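Local structure of histidinol dehydrogenase (Elizabethkingia anophelis NUHP1, 6AN0) at the interface of chains A and B. The protein catalyses the two successive NAD-dependent oxidations of L-histidinol, through the aldehyde, to L-histidine, the last step of histidine biosynthesis, with zinc as cofactor. Coordinates in Å, arbitrary orientation; residue numbers count along the deposited sequence, not the author numbering. Chains: chain A/B, Histidinol dehydrogenase.

Contact 1: the interface of chains A and B. Residues chain A 111, 113, 117, 119-121, 395-397; chain B 100, 351-353, 362-363, 367, 369.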
# COMPACT_ATOMS: atom_id res chain seq x y z
N ILE A 111 2.32 -20.52 12.59
CA ILE A 111 1.31 -21.37 11.97
C ILE A 111 2.00 -22.63 11.48
O ILE A 111 2.94 -22.56 10.69
CB ILE A 111 0.61 -20.64 10.81
CG1 ILE A 111 0.09 -19.27 11.25
CG2 ILE A 111 -0.46 -21.52 10.15
CD1 ILE A 111 -0.89 -19.30 12.40
N THR A 113 1.47 -25.09 8.98
CA THR A 113 0.54 -25.31 7.87
C THR A 113 0.36 -26.79 7.59
O THR A 113 -0.74 -27.23 7.23
CB THR A 113 1.03 -24.57 6.62
OG1 THR A 113 2.38 -24.95 6.33
CG2 THR A 113 0.99 -23.07 6.86
N VAL A 117 6.28 -27.82 8.88
CA VAL A 117 6.35 -26.59 8.12
C VAL A 117 5.74 -25.50 8.99
O VAL A 117 4.52 -25.47 9.18
CB VAL A 117 5.61 -26.69 6.78
CG1 VAL A 117 5.71 -25.37 6.03
CG2 VAL A 117 6.15 -27.87 5.95
N CYS A 119 5.29 -21.36 9.54
CA CYS A 119 5.30 -20.08 8.84
C CYS A 119 4.77 -18.98 9.76
O CYS A 119 3.87 -19.21 10.56
CB CYS A 119 4.42 -20.10 7.57
SG CYS A 119 4.78 -21.42 6.39
N TRP A 120 5.31 -17.77 9.62
CA TRP A 120 4.79 -16.66 10.41
C TRP A 120 5.22 -15.36 9.75
O TRP A 120 5.95 -15.36 8.76
CB TRP A 120 5.24 -16.73 11.87
CG TRP A 120 6.73 -16.50 12.12
CD1 TRP A 120 7.33 -15.33 12.48
CD2 TRP A 120 7.77 -17.48 12.07
NE1 TRP A 120 8.68 -15.51 12.64
CE2 TRP A 120 8.98 -16.83 12.40
CE3 TRP A 120 7.80 -18.85 11.78
CZ2 TRP A 120 10.21 -17.49 12.43
CZ3 TRP A 120 9.03 -19.51 11.81
CH2 TRP A 120 10.21 -18.83 12.14
N ARG A 121 4.70 -14.26 10.28
CA ARG A 121 5.11 -12.93 9.85
C ARG A 121 5.61 -12.13 11.04
O ARG A 121 5.17 -12.35 12.18
CB ARG A 121 3.96 -12.13 9.19
CG ARG A 121 3.25 -12.78 8.05
CD ARG A 121 2.46 -11.71 7.25
NE ARG A 121 1.27 -11.22 7.95
CZ ARG A 121 0.40 -10.37 7.42
NH1 ARG A 121 0.61 -9.90 6.19
NH2 ARG A 121 -0.66 -9.97 8.09
N THR A 395 7.62 -12.33 5.81
CA THR A 395 7.21 -13.70 6.08
C THR A 395 8.44 -14.57 6.34
O THR A 395 9.51 -14.36 5.74
CB THR A 395 6.38 -14.28 4.94
OG1 THR A 395 7.09 -14.14 3.72
CG2 THR A 395 5.05 -13.53 4.84
N PHE A 396 8.28 -15.51 7.28
CA PHE A 396 9.33 -16.42 7.72
C PHE A 396 8.83 -17.84 7.57
O PHE A 396 7.66 -18.12 7.88
CB PHE A 396 9.71 -16.18 9.20
CG PHE A 396 10.46 -14.89 9.44
CD1 PHE A 396 11.84 -14.89 9.54
CD2 PHE A 396 9.78 -13.70 9.60
CE1 PHE A 396 12.53 -13.72 9.77
CE2 PHE A 396 10.47 -12.51 9.83
CZ PHE A 396 11.85 -12.53 9.92
N GLN A 397 9.71 -18.75 7.18
CA GLN A 397 9.33 -20.16 7.31
C GLN A 397 10.53 -21.00 7.69
O GLN A 397 11.66 -20.74 7.28
CB GLN A 397 8.71 -20.69 6.03
CG GLN A 397 9.61 -20.60 4.87
CD GLN A 397 8.85 -20.84 3.61
OE1 GLN A 397 8.81 -21.97 3.12
NE2 GLN A 397 8.21 -19.79 3.10
N PHE B 100 -2.46 -20.52 5.90
CA PHE B 100 -1.60 -19.44 6.39
C PHE B 100 -2.24 -18.07 6.19
O PHE B 100 -2.14 -17.20 7.06
CB PHE B 100 -0.23 -19.48 5.69
CG PHE B 100 0.72 -18.40 6.16
CD1 PHE B 100 1.16 -18.38 7.48
CD2 PHE B 100 1.17 -17.41 5.29
CE1 PHE B 100 2.04 -17.40 7.94
CE2 PHE B 100 2.06 -16.42 5.74
CZ PHE B 100 2.50 -16.42 7.07
N SER B 351 10.81 -12.37 1.98
CA SER B 351 10.49 -13.63 2.64
C SER B 351 11.78 -14.31 3.07
O SER B 351 12.78 -14.25 2.34
CB SER B 351 9.66 -14.53 1.72
OG SER B 351 9.06 -15.59 2.45
N VAL B 352 11.76 -14.97 4.24
CA VAL B 352 12.97 -15.52 4.86
C VAL B 352 12.81 -17.02 5.07
O VAL B 352 11.76 -17.49 5.54
CB VAL B 352 13.27 -14.81 6.21
CG1 VAL B 352 14.52 -15.41 6.91
CG2 VAL B 352 13.41 -13.30 5.99
N PHE B 353 13.86 -17.77 4.75
CA PHE B 353 13.88 -19.23 4.84
C PHE B 353 14.97 -19.66 5.82
O PHE B 353 16.12 -19.24 5.69
CB PHE B 353 14.13 -19.82 3.44
CG PHE B 353 13.09 -19.39 2.43
CD1 PHE B 353 12.01 -20.22 2.15
CD2 PHE B 353 13.14 -18.14 1.83
CE1 PHE B 353 11.02 -19.82 1.27
CE2 PHE B 353 12.15 -17.73 0.94
CZ PHE B 353 11.09 -18.57 0.66
N ALA B 362 10.09 -24.38 -1.84
CA ALA B 362 8.94 -24.67 -0.97
C ALA B 362 8.07 -23.43 -0.78
O ALA B 362 6.83 -23.53 -0.80
CB ALA B 362 9.42 -25.21 0.38
N GLY B 363 8.68 -22.27 -0.58
CA GLY B 363 7.89 -21.05 -0.47
C GLY B 363 7.27 -20.66 -1.80
O GLY B 363 6.15 -20.13 -1.84
N SER B 367 4.62 -24.06 0.88
CA SER B 367 4.71 -23.92 2.34
C SER B 367 3.52 -23.16 2.91
O SER B 367 3.07 -23.44 4.03
CB SER B 367 6.01 -23.23 2.74
OG SER B 367 5.98 -21.84 2.42
N THR B 369 3.35 -19.49 2.53
CA THR B 369 3.66 -18.08 2.40
C THR B 369 3.38 -17.64 0.97
O THR B 369 3.19 -18.46 0.07
CB THR B 369 5.12 -17.81 2.75
OG1 THR B 369 5.97 -18.58 1.89
CG2 THR B 369 5.40 -18.22 4.20
O HOH W 1 9.22 -17.52 4.19

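Contact 2: the interface of chains A and B. Residues chain A 347-349, 379-383; chain B 124, 126, 210, 391-392, 394.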
# COMPACT_ATOMS: atom_id res chain seq x y z
N THR A 347 -19.33 -0.78 3.37
CA THR A 347 -18.28 -1.50 2.67
C THR A 347 -17.12 -0.63 2.21
O THR A 347 -16.01 -1.17 2.05
CB THR A 347 -18.82 -2.27 1.45
OG1 THR A 347 -19.49 -1.37 0.56
CG2 THR A 347 -19.77 -3.39 1.88
N SER A 348 -17.33 0.67 2.00
CA SER A 348 -16.24 1.59 1.70
C SER A 348 -16.49 2.90 2.44
O SER A 348 -17.51 3.55 2.21
CB SER A 348 -16.10 1.86 0.20
OG SER A 348 -15.71 0.71 -0.51
N ALA A 349 -15.53 3.29 3.28
CA ALA A 349 -15.50 4.57 3.97
C ALA A 349 -14.15 4.70 4.64
O ALA A 349 -13.63 3.73 5.18
CB ALA A 349 -16.63 4.69 5.01
N ALA A 379 -11.38 5.53 -1.00
CA ALA A 379 -11.75 4.58 0.04
C ALA A 379 -12.18 3.24 -0.56
O ALA A 379 -12.27 2.25 0.19
CB ALA A 379 -12.87 5.15 0.93
N ARG A 380 -12.38 3.17 -1.88
CA ARG A 380 -12.65 1.88 -2.52
C ARG A 380 -11.44 0.96 -2.51
O ARG A 380 -11.61 -0.26 -2.64
CB ARG A 380 -13.07 2.07 -3.99
CG ARG A 380 -14.34 2.88 -4.12
CD ARG A 380 -14.74 3.12 -5.58
NE ARG A 380 -15.88 4.05 -5.64
CZ ARG A 380 -15.82 5.26 -6.18
NH1 ARG A 380 -14.70 5.68 -6.74
NH2 ARG A 380 -16.90 6.05 -6.18
N ASN A 381 -10.22 1.50 -2.42
CA ASN A 381 -9.05 0.65 -2.59
C ASN A 381 -7.87 1.02 -1.71
O ASN A 381 -6.83 0.37 -1.82
CB ASN A 381 -8.61 0.60 -4.08
CG ASN A 381 -8.62 1.99 -4.79
OD1 ASN A 381 -8.72 3.03 -4.15
ND2 ASN A 381 -8.50 1.97 -6.10
N TYR A 382 -8.01 1.99 -0.81
CA TYR A 382 -6.96 2.31 0.15
C TYR A 382 -7.56 2.44 1.53
O TYR A 382 -8.77 2.67 1.68
CB TYR A 382 -6.25 3.65 -0.18
CG TYR A 382 -5.42 3.62 -1.44
CD1 TYR A 382 -4.04 3.42 -1.37
CD2 TYR A 382 -6.01 3.81 -2.69
CE1 TYR A 382 -3.25 3.41 -2.53
CE2 TYR A 382 -5.23 3.79 -3.85
CZ TYR A 382 -3.86 3.58 -3.76
OH TYR A 382 -3.08 3.57 -4.90
N SER A 383 -6.70 2.35 2.55
CA SER A 383 -7.05 2.63 3.94
C SER A 383 -6.50 3.99 4.35
O SER A 383 -5.62 4.55 3.70
CB SER A 383 -6.48 1.57 4.90
OG SER A 383 -6.86 0.25 4.53
N ARG B 124 -12.74 -4.64 5.39
CA ARG B 124 -13.76 -4.82 4.37
C ARG B 124 -13.00 -5.17 3.10
O ARG B 124 -11.92 -4.61 2.85
CB ARG B 124 -14.62 -3.57 4.14
CG ARG B 124 -15.51 -3.16 5.33
CD ARG B 124 -16.60 -4.19 5.60
NE ARG B 124 -17.50 -3.72 6.66
CZ ARG B 124 -17.33 -3.95 7.95
NH1 ARG B 124 -16.30 -4.66 8.37
NH2 ARG B 124 -18.20 -3.45 8.83
N ILE B 126 -11.71 -5.25 -0.73
CA ILE B 126 -11.72 -4.49 -1.98
C ILE B 126 -12.62 -5.24 -2.96
O ILE B 126 -12.42 -6.43 -3.22
CB ILE B 126 -10.31 -4.32 -2.54
CG1 ILE B 126 -9.44 -3.51 -1.57
CG2 ILE B 126 -10.35 -3.64 -3.93
CD1 ILE B 126 -7.94 -3.52 -1.95
N ASP B 210 -10.80 -2.51 -9.02
CA ASP B 210 -10.34 -1.50 -8.08
C ASP B 210 -8.85 -1.61 -7.80
O ASP B 210 -8.21 -0.61 -7.46
CB ASP B 210 -11.10 -1.60 -6.75
CG ASP B 210 -12.61 -1.42 -6.93
OD1 ASP B 210 -13.38 -2.27 -6.44
OD2 ASP B 210 -13.01 -0.41 -7.55
N ILE B 391 -7.89 -5.86 1.30
CA ILE B 391 -8.89 -5.27 2.17
C ILE B 391 -8.58 -3.79 2.37
O ILE B 391 -7.48 -3.32 2.09
CB ILE B 391 -8.93 -5.98 3.54
CG1 ILE B 391 -7.56 -5.89 4.22
CG2 ILE B 391 -9.34 -7.43 3.36
CD1 ILE B 391 -7.55 -6.34 5.69
N LYS B 392 -9.59 -3.08 2.87
CA LYS B 392 -9.43 -1.77 3.47
C LYS B 392 -9.72 -1.91 4.96
O LYS B 392 -10.64 -2.64 5.34
CB LYS B 392 -10.40 -0.74 2.86
CG LYS B 392 -10.43 -0.65 1.31
CD LYS B 392 -11.54 -1.48 0.68
CE LYS B 392 -12.93 -0.91 0.96
NZ LYS B 392 -14.03 -1.65 0.25
N ILE B 394 -11.14 0.03 7.87
CA ILE B 394 -11.96 1.20 8.14
C ILE B 394 -11.89 1.50 9.63
O ILE B 394 -12.06 0.60 10.46
CB ILE B 394 -13.41 0.96 7.69
CG1 ILE B 394 -13.45 0.65 6.18
CG2 ILE B 394 -14.29 2.17 8.04
CD1 ILE B 394 -14.86 0.35 5.66
O HOH W 2 -13.96 -1.61 -2.62
O HOH W 3 -6.10 -1.28 0.82

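Contact 1: the interface of chains A and B
This patch of the two-fold interface joins strand edges of the two chains and adds a polar clamp and an aromatic plug beside them. The backbone part is parallel beta pairing between A:Thr395 to A:Gln397 and B:Ser351 to B:Phe353. B:Val352 N gives its hydrogen to A:Thr395 O at 2.8 Å, in the carbonyl plane. A:Gln397 N returns a bond to B:Val352 O, nearly along the C=O axis.

The polar clamp is built round A:Gln397. Its CG sits in the crowded position between backbone N and carbonyl carbon (chi1 60°), and the chain then runs extended. The amide A:Gln397 NE2 donates to B:Thr369 OG1 at 2.8 Å, close to the amide plane but bent at the hydrogen. A:Gln397 NE2 also meets water 1 O at 2.7 Å, which links it to B:Ser351 OG and B:Val352 O. B:Ser367 OG donates to the amide oxygen A:Gln397 OE1 at 2.9 Å, from above the carbonyl plane. Both ends of the amide are thus held. The B:Phe353 ring runs alongside, tilted 42° to the amide, with B:Phe353 CE1 3.3 Å from A:Gln397 CD. Two further hydroxyl bonds flank the clamp. A:Thr395 OG1 pairs with B:Ser351 OG, and A:Thr113 OG1 donates to B:Ser367 O at 2.8 Å.

Apolar contact centres on B:Phe100. Its CG is anti to the backbone N (chi1 -179°). A:Cys119 CB lies over one face of the ring, 3.6 Å from B:Phe100 CE1, while A:Ile111 CG1 and A:Arg121 CG meet the rim at CD1 and CZ. Elsewhere the CD1 side of A:Phe396 runs beside B:Val352, pointing the same way.

In the fold, strands 111-114, 117-125 and 391-399 of chain A meet strand 351-354, the end of helix 84-102 and the loop after helix 360-365 of chain B.

Contact 2: the interface of chains A and B
B:Lys392, on strand 391-399, is the most buried residue of this patch. Its CG is anti to the carbonyl carbon, and the chain bends at chi2 (96°) and chi3 (70°). The folded chain passes a row of backbone carbonyls of chain A. CG and CD run by A:Ala379 O, A:Arg380 O and A:Tyr382 O, and CE comes near A:Thr347 O and A:Ala379 O. The amine B:Lys392 NZ donates to A:Thr347 O at 2.7 Å, from above the carbonyl plane. B:Lys392 NZ donates again to A:Ser348 OG at 3.0 Å. Water 2 O lies 2.9 Å from B:Lys392 NZ. This water carries the contact on to A:Arg380 O. The carbonyl oxygens around the amine would favour its charged form. At the other end of the chain, A:Ser383 OG touches B:Lys392 CA.

A:Arg380 and B:Asp210 bury the next largest areas. A:Arg380 meets B:Ile126 through its backbone: A:Arg380 O lies 3.8 Å from the methyl B:Ile126 CG2. Its guanidinium makes no salt bridge to B:Asp210, with A:Arg380 NE 5.6 Å from the carboxylate B:Asp210 OD2, though the opposite charges may still attract. B:Asp210 bonds instead through its backbone. A:Asn381 ND2 donates to B:Asp210 O at 2.9 Å. This bond is almost straight (177° at the hydrogen), lies in both planes and uses a carbonyl lone pair. Water 3 bridges A:Asn381 O and B:Ile391 O.

B:Ile394 packs its branched side chain round A:Ala349 O. The site fixes one strand of chain B against loops and the 3-10 helix 378-380 of chain A. Its centre is about 10 Å from A:Glu330, a predicted catalytic base, so the partner chain may help shape the surroundings of the active site.

The centres of contact 1 and contact 2 lie about 27 Å apart. Strands 117-125 and 391-399 serve both, from chain A in contact 1 and from chain B in contact 2. Residues 347-349 (chain A in contact 2) come just before strand 351-354 (chain B in contact 1) in the sequence, so one stretch serves both contacts in each chain. Two-fold symmetry repeats each contact with the chains exchanged, which suggests an interlocked dimer. Contact 2 lies near predicted catalytic residues. Contact 1 touches helix 360-365 of chain B, which holds the zinc ligand Asp364, and may also steady the metal site.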